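Local coordinates for 457aa long hypothetical protein (Pyrococcus horikoshii, PDB 2CSU) that is of unknown function but joins a Rossmann-type CoA-binding domain to two further domains, one of them flavodoxin-like, in a two-subunit assembly, at residues V146-N151 / K171-F176; V166-K171 / T275-L280; R225-K230 / V445-N450; N294-M299 / R316-A321; G392-V397 / N426-Y431. One frame throughout, in Å; residues are numbered along the deposited sequence.

Contacts 1 and 2 share Lys171 and the end of helix 159-171: the first ties the chain leaving that helix to residues 146-151, the second packs the helix against helix 276-283. Contact 2 is fully buried and combines an ion pair with aliphatic carbons, whereas contact 1, partly open, relies on backbone, water and a more exposed ion pair. Contact 3, also partly open, joins the flavodoxin-like domain to the ligase-CoA domain through amide and carbonyl groups. Contacts 4 and 5 reach one sheet of the ligase-CoA domain, contact 4 by strand pairing, contact 5 by isoleucine packing, and they touch through Met299 and Ile393. Val445 of contact 3 packs on Leu318 and Asn294 of contact 4.

Contact 1 of 5, residues V146-N151 / K171-F176; sequences VAKKGN and KEDIGF
Phe176 N donates to Lys148 O at 2.9 Å where residues 146-151 meet 171-176, the touching parts heading 69° apart and the CA atoms of Gly150 and Phe176 lying only 4.0 Å from each other. Glycine suits such closeness: a CB on Gly175 would overlap Lys148 O and Lys149 O, and one on Gly150 would overlap Gly175 O and Phe176 N. Gly175 CA lies 3.0 Å from Lys148 O in a CA-H...O contact.

Lys148 CG stands anti to the carbonyl carbon (chi1 -77°), and the chain runs extended from there, crossing Asp173 at about a right angle. Its NZ forms a salt bridge with Asp173 OD1 at 2.8 Å, arriving on the anti side, 20° out of the carboxylate plane. Asp173 itself has positive phi, closing helix 159-171 in a Schellman motif. In this flavodoxin-like domain the chain then turns into strand 175-181, beside residues 148-149. A water accepts from Lys148 N at 2.7 Å and donates to Ile174 O at 2.6 Å, bridging the two backbones before they close up.

On the buried side, Ala147 CB meets the Phe176 ring at its edge, near the ring plane, 3.7 Å from CD2; so small a side chain lets the backbone lie close to the ring edge. Ile165 and Thr169 of helix 159-171 also touch this ring, and Phe154 brings its own ring against it.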
# COMPACT_ATOMS: atom_id res chain seq x y z
N VAL A 146 -17.69 -4.84 -9.55
CA VAL A 146 -18.22 -4.73 -8.19
C VAL A 146 -17.13 -4.90 -7.12
O VAL A 146 -16.20 -5.69 -7.27
CB VAL A 146 -19.35 -5.79 -7.95
CG1 VAL A 146 -18.75 -7.18 -7.75
CG2 VAL A 146 -20.20 -5.39 -6.75
N ALA A 147 -17.23 -4.14 -6.05
CA ALA A 147 -16.24 -4.24 -4.99
C ALA A 147 -16.51 -5.54 -4.23
O ALA A 147 -17.58 -6.14 -4.37
CB ALA A 147 -16.36 -3.03 -4.04
N LYS A 148 -15.55 -5.98 -3.43
CA LYS A 148 -15.77 -7.18 -2.63
C LYS A 148 -16.78 -6.87 -1.55
O LYS A 148 -17.02 -5.70 -1.23
CB LYS A 148 -14.47 -7.67 -1.99
CG LYS A 148 -13.54 -8.38 -2.96
CD LYS A 148 -12.41 -9.07 -2.23
CE LYS A 148 -11.70 -10.08 -3.12
NZ LYS A 148 -10.59 -10.74 -2.36
N LYS A 149 -17.37 -7.91 -0.98
CA LYS A 149 -18.37 -7.74 0.08
C LYS A 149 -17.72 -7.19 1.36
O LYS A 149 -16.60 -7.52 1.71
CB LYS A 149 -18.99 -9.10 0.36
CG LYS A 149 -20.42 -9.00 0.88
CD LYS A 149 -21.09 -10.38 0.98
CE LYS A 149 -22.46 -10.31 1.67
NZ LYS A 149 -22.29 -10.21 3.12
N GLY A 150 -18.46 -6.28 2.04
CA GLY A 150 -17.91 -5.67 3.24
C GLY A 150 -18.96 -4.85 4.01
O GLY A 150 -20.13 -4.78 3.66
N ASN A 151 -18.49 -4.23 5.11
CA ASN A 151 -19.42 -3.50 5.97
C ASN A 151 -19.09 -2.00 6.06
O ASN A 151 -19.54 -1.29 6.95
CB ASN A 151 -19.40 -4.13 7.36
CG ASN A 151 -19.93 -5.54 7.30
OD1 ASN A 151 -19.21 -6.50 7.04
ND2 ASN A 151 -21.24 -5.67 7.60
N LYS A 171 -7.96 -5.98 -4.71
CA LYS A 171 -6.68 -6.66 -4.60
C LYS A 171 -6.22 -6.77 -3.14
O LYS A 171 -5.56 -7.75 -2.77
CB LYS A 171 -5.61 -5.92 -5.40
CG LYS A 171 -4.22 -6.52 -5.22
CD LYS A 171 -3.23 -5.99 -6.24
CE LYS A 171 -1.80 -6.33 -5.81
NZ LYS A 171 -0.82 -6.03 -6.90
N GLU A 172 -6.55 -5.77 -2.33
CA GLU A 172 -6.15 -5.76 -0.92
C GLU A 172 -7.12 -6.56 -0.07
O GLU A 172 -7.00 -6.61 1.15
CB GLU A 172 -6.07 -4.32 -0.39
CG GLU A 172 -4.94 -3.48 -0.97
CD GLU A 172 -4.88 -2.08 -0.37
OE1 GLU A 172 -5.92 -1.61 0.13
OE2 GLU A 172 -3.80 -1.46 -0.40
N ASP A 173 -8.10 -7.16 -0.73
CA ASP A 173 -9.09 -7.98 -0.06
C ASP A 173 -9.93 -7.27 1.00
O ASP A 173 -10.13 -7.81 2.09
CB ASP A 173 -8.43 -9.21 0.57
CG ASP A 173 -9.45 -10.18 1.15
OD1 ASP A 173 -10.03 -10.95 0.35
OD2 ASP A 173 -9.68 -10.16 2.38
N ILE A 174 -10.37 -6.06 0.71
CA ILE A 174 -11.25 -5.38 1.63
C ILE A 174 -12.44 -4.98 0.77
O ILE A 174 -12.28 -4.67 -0.40
CB ILE A 174 -10.58 -4.16 2.34
CG1 ILE A 174 -9.80 -3.28 1.36
CG2 ILE A 174 -9.63 -4.67 3.41
CD1 ILE A 174 -8.77 -2.36 2.05
N GLY A 175 -13.63 -5.04 1.34
CA GLY A 175 -14.81 -4.70 0.56
C GLY A 175 -15.69 -3.64 1.19
O GLY A 175 -15.41 -3.11 2.26
N PHE A 176 -16.78 -3.34 0.50
CA PHE A 176 -17.72 -2.35 0.96
C PHE A 176 -19.09 -2.98 1.02
O PHE A 176 -19.39 -3.91 0.27
CB PHE A 176 -17.78 -1.18 -0.03
CG PHE A 176 -16.47 -0.47 -0.21
CD1 PHE A 176 -15.89 0.24 0.83
CD2 PHE A 176 -15.84 -0.46 -1.46
CE1 PHE A 176 -14.70 0.95 0.64
CE2 PHE A 176 -14.67 0.25 -1.66
CZ PHE A 176 -14.09 0.96 -0.62
O HOH W 1 -13.58 -4.33 -2.59
O HOH W 2 -15.28 -4.06 5.57

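Contact 2 of 5, residues V166-K171 / T275-L280; sequences VYKTIK and TIDEML
Lys168 NZ forms a salt bridge with Asp277 OD1 at 2.9 Å, spanning two helices of the flavodoxin-like domain, 159-171 and 276-283. The axes of segments 166-171 and 276-280 come no closer than 12.1 Å, at a crossing angle of -62°, a distance that long or branched side chains must bridge. The lysine chain is extended as far as CE and bends only at its last bond (chi4 -67°), which turns NZ onto the carboxylate. It meets OD1 on the syn side, 33° out of the carboxylate plane; a second, weak approach to OD2 is less certain.

The aliphatic part of the lysine is used as well: CD rests 4.1 Å from Ile276 CG2, so one residue supplies both apolar packing and charge. Alongside, Thr169 CG2 touches both methyls of Leu280, CD1 and CD2 each at 4.0 Å. Threonine suits this place because its methyl faces the other helix while OG1 stays within reach of the carbonyl oxygens of Ile165 and Val166 in its own.

Further out, Lys168 NZ also forms a salt bridge with Glu172 OE2, its stronger partner, and Arg433 of the second subunit pairs with Asp277 OD2, whose place is less sure. Each end has opposite charges nearby, which would be expected to favour the ionised forms, although Glu172 and Asp277 also lie close to each other. Phe176 of strand 175-181 packs on both Thr169 and Leu280, and Ile276 reaches Leu161 and Ile165. The start of helix 276-283 is fixed by its N-cap residue: Thr275 OG1 accepts from Glu278 N at 3.0 Å.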
# COMPACT_ATOMS: atom_id res chain seq x y z
N VAL A 166 -12.05 1.07 -5.60
CA VAL A 166 -12.68 -0.24 -5.70
C VAL A 166 -11.63 -1.25 -6.17
O VAL A 166 -11.48 -2.33 -5.58
CB VAL A 166 -13.87 -0.21 -6.67
CG1 VAL A 166 -14.35 -1.62 -6.99
CG2 VAL A 166 -15.01 0.58 -6.05
N TYR A 167 -10.87 -0.91 -7.21
CA TYR A 167 -9.84 -1.82 -7.70
C TYR A 167 -8.79 -2.03 -6.64
O TYR A 167 -8.25 -3.13 -6.50
CB TYR A 167 -9.15 -1.28 -8.96
CG TYR A 167 -10.11 -0.86 -10.05
CD1 TYR A 167 -11.38 -1.42 -10.13
CD2 TYR A 167 -9.75 0.11 -11.00
CE1 TYR A 167 -12.28 -1.03 -11.12
CE2 TYR A 167 -10.64 0.50 -11.99
CZ TYR A 167 -11.90 -0.07 -12.04
OH TYR A 167 -12.80 0.31 -13.00
N LYS A 168 -8.49 -0.97 -5.90
CA LYS A 168 -7.50 -1.06 -4.85
C LYS A 168 -7.90 -2.07 -3.80
O LYS A 168 -7.17 -3.02 -3.53
CB LYS A 168 -7.31 0.31 -4.18
CG LYS A 168 -6.22 0.32 -3.10
CD LYS A 168 -6.03 1.72 -2.52
CE LYS A 168 -4.66 1.88 -1.86
NZ LYS A 168 -4.45 1.07 -0.63
N THR A 169 -9.07 -1.86 -3.21
CA THR A 169 -9.60 -2.74 -2.16
C THR A 169 -9.76 -4.20 -2.59
O THR A 169 -9.55 -5.11 -1.80
CB THR A 169 -10.96 -2.23 -1.67
OG1 THR A 169 -11.78 -1.93 -2.80
CG2 THR A 169 -10.78 -0.97 -0.82
N ILE A 170 -10.15 -4.40 -3.85
CA ILE A 170 -10.34 -5.74 -4.38
C ILE A 170 -9.06 -6.54 -4.22
O ILE A 170 -9.07 -7.63 -3.66
CB ILE A 170 -10.75 -5.68 -5.87
CG1 ILE A 170 -12.21 -5.22 -5.98
CG2 ILE A 170 -10.56 -7.04 -6.54
CD1 ILE A 170 -12.71 -5.01 -7.38
N LYS A 171 -7.96 -5.98 -4.71
CA LYS A 171 -6.68 -6.66 -4.60
C LYS A 171 -6.22 -6.77 -3.14
O LYS A 171 -5.56 -7.75 -2.77
CB LYS A 171 -5.61 -5.92 -5.40
CG LYS A 171 -4.22 -6.52 -5.22
CD LYS A 171 -3.23 -5.99 -6.24
CE LYS A 171 -1.80 -6.33 -5.81
NZ LYS A 171 -0.82 -6.03 -6.90
N THR A 275 -5.39 10.53 3.83
CA THR A 275 -5.05 9.72 2.65
C THR A 275 -6.12 8.66 2.42
O THR A 275 -6.95 8.38 3.30
CB THR A 275 -3.69 8.98 2.77
OG1 THR A 275 -3.83 7.88 3.68
CG2 THR A 275 -2.58 9.92 3.25
N ILE A 276 -6.09 8.06 1.24
CA ILE A 276 -7.01 7.01 0.87
C ILE A 276 -6.86 5.90 1.90
O ILE A 276 -7.83 5.52 2.57
CB ILE A 276 -6.68 6.49 -0.55
CG1 ILE A 276 -7.04 7.57 -1.57
CG2 ILE A 276 -7.45 5.21 -0.87
CD1 ILE A 276 -6.40 7.36 -2.96
N ASP A 277 -5.63 5.41 2.05
CA ASP A 277 -5.34 4.33 2.98
C ASP A 277 -5.80 4.58 4.41
O ASP A 277 -6.27 3.66 5.07
CB ASP A 277 -3.85 3.98 2.94
CG ASP A 277 -3.55 2.88 1.92
OD1 ASP A 277 -4.06 1.76 2.12
OD2 ASP A 277 -2.83 3.12 0.93
N GLU A 278 -5.68 5.82 4.88
CA GLU A 278 -6.13 6.13 6.23
C GLU A 278 -7.64 6.02 6.30
O GLU A 278 -8.18 5.47 7.26
CB GLU A 278 -5.71 7.55 6.65
CG GLU A 278 -4.21 7.76 6.76
CD GLU A 278 -3.87 9.14 7.35
OE1 GLU A 278 -4.80 9.92 7.65
OE2 GLU A 278 -2.66 9.42 7.50
N MSE A 279 -8.31 6.58 5.30
CA MSE A 279 -9.78 6.55 5.23
C MSE A 279 -10.27 5.10 5.31
O MSE A 279 -11.15 4.77 6.10
CB MSE A 279 -10.26 7.20 3.91
CG MSE A 279 -11.81 7.26 3.72
SE MSE A 279 -12.43 7.67 2.04
CE MSE A 279 -11.87 6.19 1.16
N LEU A 280 -9.68 4.25 4.48
CA LEU A 280 -10.05 2.84 4.44
C LEU A 280 -9.64 2.09 5.70
O LEU A 280 -10.40 1.27 6.21
CB LEU A 280 -9.39 2.16 3.25
CG LEU A 280 -9.82 2.63 1.85
CD1 LEU A 280 -8.86 2.08 0.82
CD2 LEU A 280 -11.24 2.20 1.57

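Contact 3 of 5, residues R225-K230 / V445-N450; sequences RVTKKK and VEQAKN
Gln447 reaches across to Thr227 with its amide, the two side chains slanting against each other, while Asn450 and Thr227 cross at about a right angle. The axes of segments 225-229 and 445-450, in helices 216-229 and 434-450 of the flavodoxin-like and ligase-CoA domains, approach to 9.5 Å at a crossing angle of -116°. A bend in Gln447 (chi2 66°) sets CD to one side, and NE2 donates to Thr227 O at 3.3 Å from above the carbonyl plane, 46° out of it. The same nitrogen gives to a water at 2.6 Å, which in turn donates to Lys229 O at 2.8 Å. A primary amide, with two N-H groups, is well suited to serve both acceptors.

Asn450 points its CB toward the other helix and lies with ND2 3.2 Å from Thr227 OG1. The threonine hydroxyl is hydrogen-bonded to Gly269 O, and Asn450 ND2 reaches that oxygen weakly. The polar ends of Lys229 and Lys230 serve other partners, Asp199 and Asp203 O.

Thr227 O lies in the last turn of its helix, and the residue four places on, Pro231, has no N-H to offer it. Gln447 therefore supplies a donor from another domain to a carbonyl that the helix cannot satisfy in its regular pattern.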
# COMPACT_ATOMS: atom_id res chain seq x y z
N ARG A 225 -25.52 13.73 14.77
CA ARG A 225 -26.41 12.69 15.26
C ARG A 225 -25.93 11.28 14.88
O ARG A 225 -25.78 10.39 15.71
CB ARG A 225 -27.80 12.94 14.66
CG ARG A 225 -28.64 13.89 15.51
CD ARG A 225 -30.11 13.92 15.06
NE ARG A 225 -30.24 14.65 13.79
CZ ARG A 225 -30.41 13.90 12.69
NH1 ARG A 225 -30.45 12.58 12.79
NH2 ARG A 225 -30.55 14.49 11.50
N VAL A 226 -25.72 11.08 13.57
CA VAL A 226 -25.30 9.76 13.09
C VAL A 226 -24.02 9.27 13.79
O VAL A 226 -23.87 8.10 14.13
CB VAL A 226 -25.08 9.83 11.58
CG1 VAL A 226 -24.70 8.45 11.05
CG2 VAL A 226 -26.35 10.31 10.89
N THR A 227 -23.06 10.21 13.96
CA THR A 227 -21.78 9.82 14.55
C THR A 227 -21.94 9.29 15.97
O THR A 227 -20.98 8.88 16.62
CB THR A 227 -20.87 11.04 14.55
OG1 THR A 227 -19.54 10.62 14.84
CG2 THR A 227 -21.33 12.02 15.63
N LYS A 228 -23.18 9.36 16.47
CA LYS A 228 -23.41 8.77 17.77
C LYS A 228 -23.72 7.26 17.65
O LYS A 228 -23.35 6.47 18.50
CB LYS A 228 -24.50 9.59 18.46
CG LYS A 228 -23.93 10.94 18.90
CD LYS A 228 -24.88 11.76 19.79
CE LYS A 228 -24.22 13.03 20.34
NZ LYS A 228 -25.24 14.05 20.59
N LYS A 229 -24.40 6.88 16.54
CA LYS A 229 -24.67 5.47 16.27
C LYS A 229 -23.46 4.74 15.65
O LYS A 229 -22.97 3.74 16.17
CB LYS A 229 -25.86 5.39 15.32
CG LYS A 229 -27.12 6.03 15.91
CD LYS A 229 -28.29 5.98 14.94
CE LYS A 229 -29.62 6.35 15.61
NZ LYS A 229 -30.70 6.33 14.62
N LYS A 230 -23.02 5.23 14.49
CA LYS A 230 -21.83 4.66 13.86
C LYS A 230 -20.95 5.73 13.23
O LYS A 230 -21.38 6.85 12.96
CB LYS A 230 -22.27 3.65 12.80
CG LYS A 230 -23.78 3.68 12.54
CD LYS A 230 -24.15 3.04 11.20
CE LYS A 230 -25.30 2.03 11.33
NZ LYS A 230 -25.56 1.42 10.03
N VAL A 445 -10.60 4.41 19.13
CA VAL A 445 -10.62 5.17 20.38
C VAL A 445 -11.46 6.44 20.22
O VAL A 445 -12.30 6.73 21.06
CB VAL A 445 -9.19 5.54 20.85
CG1 VAL A 445 -9.25 6.52 22.01
CG2 VAL A 445 -8.47 4.29 21.30
N GLU A 446 -11.25 7.18 19.13
CA GLU A 446 -12.00 8.40 18.89
C GLU A 446 -13.51 8.16 18.82
O GLU A 446 -14.29 8.96 19.34
CB GLU A 446 -11.54 9.09 17.60
CG GLU A 446 -10.56 10.23 17.82
CD GLU A 446 -11.17 11.43 18.55
OE1 GLU A 446 -10.41 12.29 19.04
OE2 GLU A 446 -12.41 11.52 18.63
N GLN A 447 -13.92 7.07 18.18
CA GLN A 447 -15.36 6.83 18.12
C GLN A 447 -15.93 6.45 19.48
O GLN A 447 -17.09 6.70 19.80
CB GLN A 447 -15.60 5.72 17.10
CG GLN A 447 -17.07 5.28 17.04
CD GLN A 447 -17.92 6.41 16.51
OE1 GLN A 447 -17.45 7.48 16.18
NE2 GLN A 447 -19.23 6.13 16.45
N ALA A 448 -15.09 5.78 20.29
CA ALA A 448 -15.49 5.50 21.66
C ALA A 448 -15.76 6.81 22.41
O ALA A 448 -16.68 6.92 23.20
CB ALA A 448 -14.36 4.73 22.34
N LYS A 449 -14.87 7.79 22.16
CA LYS A 449 -15.10 9.12 22.73
C LYS A 449 -16.48 9.64 22.34
O LYS A 449 -17.29 10.04 23.17
CB LYS A 449 -14.03 10.07 22.17
CG LYS A 449 -12.77 10.12 23.03
CD LYS A 449 -11.55 10.58 22.23
CE LYS A 449 -10.75 11.67 22.93
NZ LYS A 449 -9.32 11.41 22.78
N ASN A 450 -16.71 9.67 21.02
CA ASN A 450 -17.97 10.20 20.50
C ASN A 450 -19.19 9.58 21.19
O ASN A 450 -20.04 10.27 21.73
CB ASN A 450 -18.00 9.93 18.99
CG ASN A 450 -17.09 10.90 18.30
OD1 ASN A 450 -16.40 11.70 18.92
ND2 ASN A 450 -17.11 10.84 16.95
O HOH W 3 -20.28 3.77 16.98

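Contact 4 of 5, residues N294-M299 / R316-A321; sequences NKVAIM and RGLKLA
Ile298 and Leu320 both carry CG atoms anti to the carbonyl carbon (Ile298 CG1 at chi1 -61°, Leu320 CG at -72°), and their slanting side chains bring Ile298 CD1 to 3.4 Å from Leu320 CD2, tighter than usual van der Waals contact. At the other end Asn294 takes the crowded position, CG between backbone N and carbonyl carbon (chi1 73°), and its side chain lies beside that of Lys319, pointing the same way.

Between these ends the two backbones are laced as in a parallel sheet. Lys319 N donates to Asn294 O at 3.3 Å, Val296 N to Lys319 O at 2.9 Å, and Ala321 N to Val296 O at 3.0 Å, so Val296 turns both its N-H and its carbonyl to the residues flanking Leu320, as parallel pairing requires.

Lys295 CB meets Ala321 CB at 3.6 Å, a close approach that suits an alanine; beyond it the lysine chain bends at chi2 and chi4. Folded back in this way, Lys295 NZ donates to Asn294 OD1 at 2.8 Å, which ties down the asparagine amide. On the buried side Val296 CG2 faces Leu318 CD1 at 4.2 Å; Leu318 also packs on Ala441 and Val445 of helix 434-450, and Val296 on Ile373 of strand 371-377.

Gly317, with positive phi, ends helix 303-314 and its following turn in a Schellman motif, a conformation in which a CB would jam against the preceding carbonyl. Strand 295-300, helix 303-314 and strand 319-320 make a beta-alpha-beta crossover, the repeating element of the parallel alpha/beta fold.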
# COMPACT_ATOMS: atom_id res chain seq x y z
N ASN A 294 -7.77 3.87 26.10
CA ASN A 294 -6.80 4.06 25.03
C ASN A 294 -5.46 3.37 25.31
O ASN A 294 -4.44 3.74 24.73
CB ASN A 294 -6.54 5.55 24.81
CG ASN A 294 -5.72 6.16 25.94
OD1 ASN A 294 -5.89 5.82 27.11
ND2 ASN A 294 -4.82 7.07 25.58
N LYS A 295 -5.46 2.39 26.20
CA LYS A 295 -4.23 1.68 26.54
C LYS A 295 -4.15 0.42 25.68
O LYS A 295 -4.94 -0.52 25.82
CB LYS A 295 -4.22 1.33 28.03
CG LYS A 295 -4.22 2.55 28.95
CD LYS A 295 -2.99 3.43 28.71
CE LYS A 295 -2.99 4.67 29.61
NZ LYS A 295 -4.16 5.57 29.36
N VAL A 296 -3.16 0.39 24.79
CA VAL A 296 -3.02 -0.72 23.88
C VAL A 296 -1.89 -1.67 24.23
O VAL A 296 -0.88 -1.27 24.81
CB VAL A 296 -2.79 -0.20 22.44
CG1 VAL A 296 -2.85 -1.33 21.43
CG2 VAL A 296 -3.82 0.86 22.13
N ALA A 297 -2.09 -2.94 23.89
CA ALA A 297 -1.07 -3.95 24.11
C ALA A 297 -0.58 -4.38 22.74
O ALA A 297 -1.38 -4.71 21.85
CB ALA A 297 -1.65 -5.14 24.85
N ILE A 298 0.74 -4.36 22.56
CA ILE A 298 1.34 -4.78 21.31
C ILE A 298 2.05 -6.12 21.47
O ILE A 298 2.92 -6.25 22.34
CB ILE A 298 2.40 -3.78 20.81
CG1 ILE A 298 1.77 -2.40 20.56
CG2 ILE A 298 3.04 -4.31 19.53
CD1 ILE A 298 2.81 -1.31 20.33
N MSE A 299 1.68 -7.11 20.66
CA MSE A 299 2.37 -8.40 20.69
C MSE A 299 2.97 -8.59 19.29
O MSE A 299 2.32 -8.30 18.28
CB MSE A 299 1.41 -9.55 21.08
CG MSE A 299 0.04 -9.54 20.41
SE MSE A 299 -1.04 -10.88 21.03
CE MSE A 299 -0.48 -12.11 20.05
N ARG A 316 -0.23 9.33 17.31
CA ARG A 316 -1.67 9.31 17.10
C ARG A 316 -2.44 9.54 18.40
O ARG A 316 -3.65 9.68 18.42
CB ARG A 316 -2.05 7.95 16.51
CG ARG A 316 -1.99 7.94 14.98
CD ARG A 316 -3.25 8.54 14.35
NE ARG A 316 -3.30 8.24 12.92
CZ ARG A 316 -4.27 8.83 12.20
NH1 ARG A 316 -5.12 9.66 12.78
NH2 ARG A 316 -4.36 8.59 10.89
N GLY A 317 -1.63 9.61 19.45
CA GLY A 317 -2.17 9.88 20.77
C GLY A 317 -2.51 8.65 21.58
O GLY A 317 -2.96 8.76 22.72
N LEU A 318 -2.32 7.46 21.02
CA LEU A 318 -2.61 6.26 21.77
C LEU A 318 -1.45 5.99 22.72
O LEU A 318 -0.32 6.38 22.46
CB LEU A 318 -2.81 5.07 20.83
CG LEU A 318 -4.21 5.02 20.20
CD1 LEU A 318 -4.32 3.88 19.23
CD2 LEU A 318 -5.25 4.88 21.31
N LYS A 319 -1.73 5.32 23.83
CA LYS A 319 -0.70 5.02 24.81
C LYS A 319 -0.58 3.52 25.09
O LYS A 319 -1.55 2.78 24.99
CB LYS A 319 -1.00 5.77 26.11
CG LYS A 319 -1.06 7.28 25.97
CD LYS A 319 0.28 7.86 25.54
CE LYS A 319 0.26 9.39 25.59
NZ LYS A 319 1.54 10.02 25.15
N LEU A 320 0.63 3.08 25.44
CA LEU A 320 0.90 1.68 25.75
C LEU A 320 0.47 1.35 27.17
O LEU A 320 0.79 2.08 28.10
CB LEU A 320 2.38 1.37 25.58
CG LEU A 320 2.93 1.32 24.15
CD1 LEU A 320 4.45 1.22 24.18
CD2 LEU A 320 2.33 0.13 23.42
N ALA A 321 -0.25 0.24 27.33
CA ALA A 321 -0.72 -0.18 28.64
C ALA A 321 0.42 -0.71 29.51
O ALA A 321 1.49 -1.05 29.02
CB ALA A 321 -1.80 -1.24 28.49
O HOH W 4 -6.20 8.62 23.06

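Contact 5 of 5, residues G392-V397 / N426-Y431; sequences GIIRAV and NGIPTY
Ile428 rests its CD1 methyl against Ile393, Ile394 and Val397 on helix 388-400, a helix-to-loop contact in the alpha/beta ligase-CoA domain, just ahead of strand 430-431. The isoleucine points toward the helix with CD1 anti to CA (chi2 -179°), and that one methyl does the touching. It comes 3.7 Å from Ile393 CG2, 4.2 Å from Ile394 CG1 and 4.4 Å from Val397 CG2. Branched aliphatic residues three and four apart on the helix thus offer a greasy face to a single methyl group.

Nearer the surface, Asn426 crosses Ile394 at about a right angle. Its ND2 lies 3.5 Å from Ile394 CD1 and its OD1 3.7 Å from Ile394 CG2, so the flat amide spans both branches of the isoleucine. The polar need of ND2 is met by Leu422 O. Gly427 has positive phi (77°), as suits the C-prime residue of the Schellman motif that ends helix 417-424; the turn directs the chain from Asn426 inward to Ile428.

Leu423 of helix 417-424 packs on both Ile394 and Ile428. Helix 353-365 also contacts Ile393 and Val397 through Tyr356 and Leu364, and strand 406-411 lends Ala408 to Ile428 and Val406 to Val397.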
# COMPACT_ATOMS: atom_id res chain seq x y z
N GLY A 392 -3.72 -18.93 15.93
CA GLY A 392 -3.49 -18.69 17.35
C GLY A 392 -4.15 -17.41 17.85
O GLY A 392 -4.60 -17.36 18.99
N ILE A 393 -4.21 -16.38 17.02
CA ILE A 393 -4.84 -15.11 17.41
C ILE A 393 -6.34 -15.34 17.55
O ILE A 393 -6.98 -14.98 18.55
CB ILE A 393 -4.66 -14.01 16.33
CG1 ILE A 393 -3.19 -13.65 16.14
CG2 ILE A 393 -5.49 -12.78 16.71
CD1 ILE A 393 -2.55 -13.10 17.34
N ILE A 394 -6.88 -15.90 16.48
CA ILE A 394 -8.29 -16.20 16.36
C ILE A 394 -8.79 -17.07 17.50
O ILE A 394 -9.77 -16.75 18.17
CB ILE A 394 -8.55 -16.89 15.00
CG1 ILE A 394 -8.28 -15.89 13.87
CG2 ILE A 394 -9.95 -17.48 14.96
CD1 ILE A 394 -8.49 -16.42 12.48
N ARG A 395 -8.08 -18.16 17.74
CA ARG A 395 -8.46 -19.08 18.81
C ARG A 395 -8.52 -18.36 20.17
O ARG A 395 -9.42 -18.62 20.97
CB ARG A 395 -7.45 -20.23 18.85
CG ARG A 395 -7.77 -21.34 19.83
CD ARG A 395 -6.59 -22.27 19.95
NE ARG A 395 -6.64 -23.04 21.18
CZ ARG A 395 -5.59 -23.65 21.71
NH1 ARG A 395 -4.41 -23.58 21.10
NH2 ARG A 395 -5.71 -24.33 22.84
N ALA A 396 -7.57 -17.46 20.42
CA ALA A 396 -7.55 -16.72 21.68
C ALA A 396 -8.74 -15.77 21.82
O ALA A 396 -9.43 -15.78 22.84
CB ALA A 396 -6.24 -15.95 21.83
N VAL A 397 -8.98 -14.94 20.80
CA VAL A 397 -10.10 -13.99 20.85
C VAL A 397 -11.40 -14.74 21.10
O VAL A 397 -12.23 -14.34 21.92
CB VAL A 397 -10.23 -13.20 19.52
CG1 VAL A 397 -11.49 -12.33 19.55
CG2 VAL A 397 -8.99 -12.33 19.28
N ASN A 426 -12.65 -13.77 10.06
CA ASN A 426 -13.14 -13.89 11.43
C ASN A 426 -13.41 -12.51 12.06
O ASN A 426 -13.48 -12.35 13.27
CB ASN A 426 -12.10 -14.65 12.25
CG ASN A 426 -12.23 -16.13 12.00
OD1 ASN A 426 -12.84 -16.86 12.78
ND2 ASN A 426 -11.63 -16.58 10.89
N GLY A 427 -13.52 -11.50 11.18
CA GLY A 427 -13.82 -10.15 11.67
C GLY A 427 -12.59 -9.48 12.29
O GLY A 427 -12.67 -8.43 12.91
N ILE A 428 -11.36 -9.92 12.04
CA ILE A 428 -10.19 -9.18 12.51
C ILE A 428 -9.55 -8.36 11.40
O ILE A 428 -8.91 -8.91 10.51
CB ILE A 428 -9.11 -10.13 13.06
CG1 ILE A 428 -9.64 -10.86 14.30
CG2 ILE A 428 -7.83 -9.36 13.35
CD1 ILE A 428 -8.62 -11.82 14.92
N PRO A 429 -9.71 -7.02 11.46
CA PRO A 429 -9.12 -6.15 10.43
C PRO A 429 -7.62 -6.42 10.41
O PRO A 429 -6.96 -6.40 11.45
CB PRO A 429 -9.45 -4.74 10.93
CG PRO A 429 -10.68 -4.94 11.75
CD PRO A 429 -10.39 -6.22 12.49
N THR A 430 -7.07 -6.66 9.22
CA THR A 430 -5.65 -6.94 9.10
C THR A 430 -4.95 -5.97 8.18
O THR A 430 -5.34 -5.76 7.03
CB THR A 430 -5.42 -8.38 8.63
OG1 THR A 430 -5.85 -9.28 9.66
CG2 THR A 430 -3.93 -8.64 8.33
N TYR A 431 -3.89 -5.37 8.71
CA TYR A 431 -3.14 -4.38 7.96
C TYR A 431 -1.75 -4.85 7.60
O TYR A 431 -1.27 -5.82 8.16
CB TYR A 431 -3.09 -3.08 8.77
CG TYR A 431 -4.48 -2.60 9.15
CD1 TYR A 431 -5.16 -3.16 10.24
CD2 TYR A 431 -5.13 -1.64 8.38
CE1 TYR A 431 -6.46 -2.76 10.55
CE2 TYR A 431 -6.43 -1.24 8.69
CZ TYR A 431 -7.09 -1.80 9.77
OH TYR A 431 -8.37 -1.39 10.05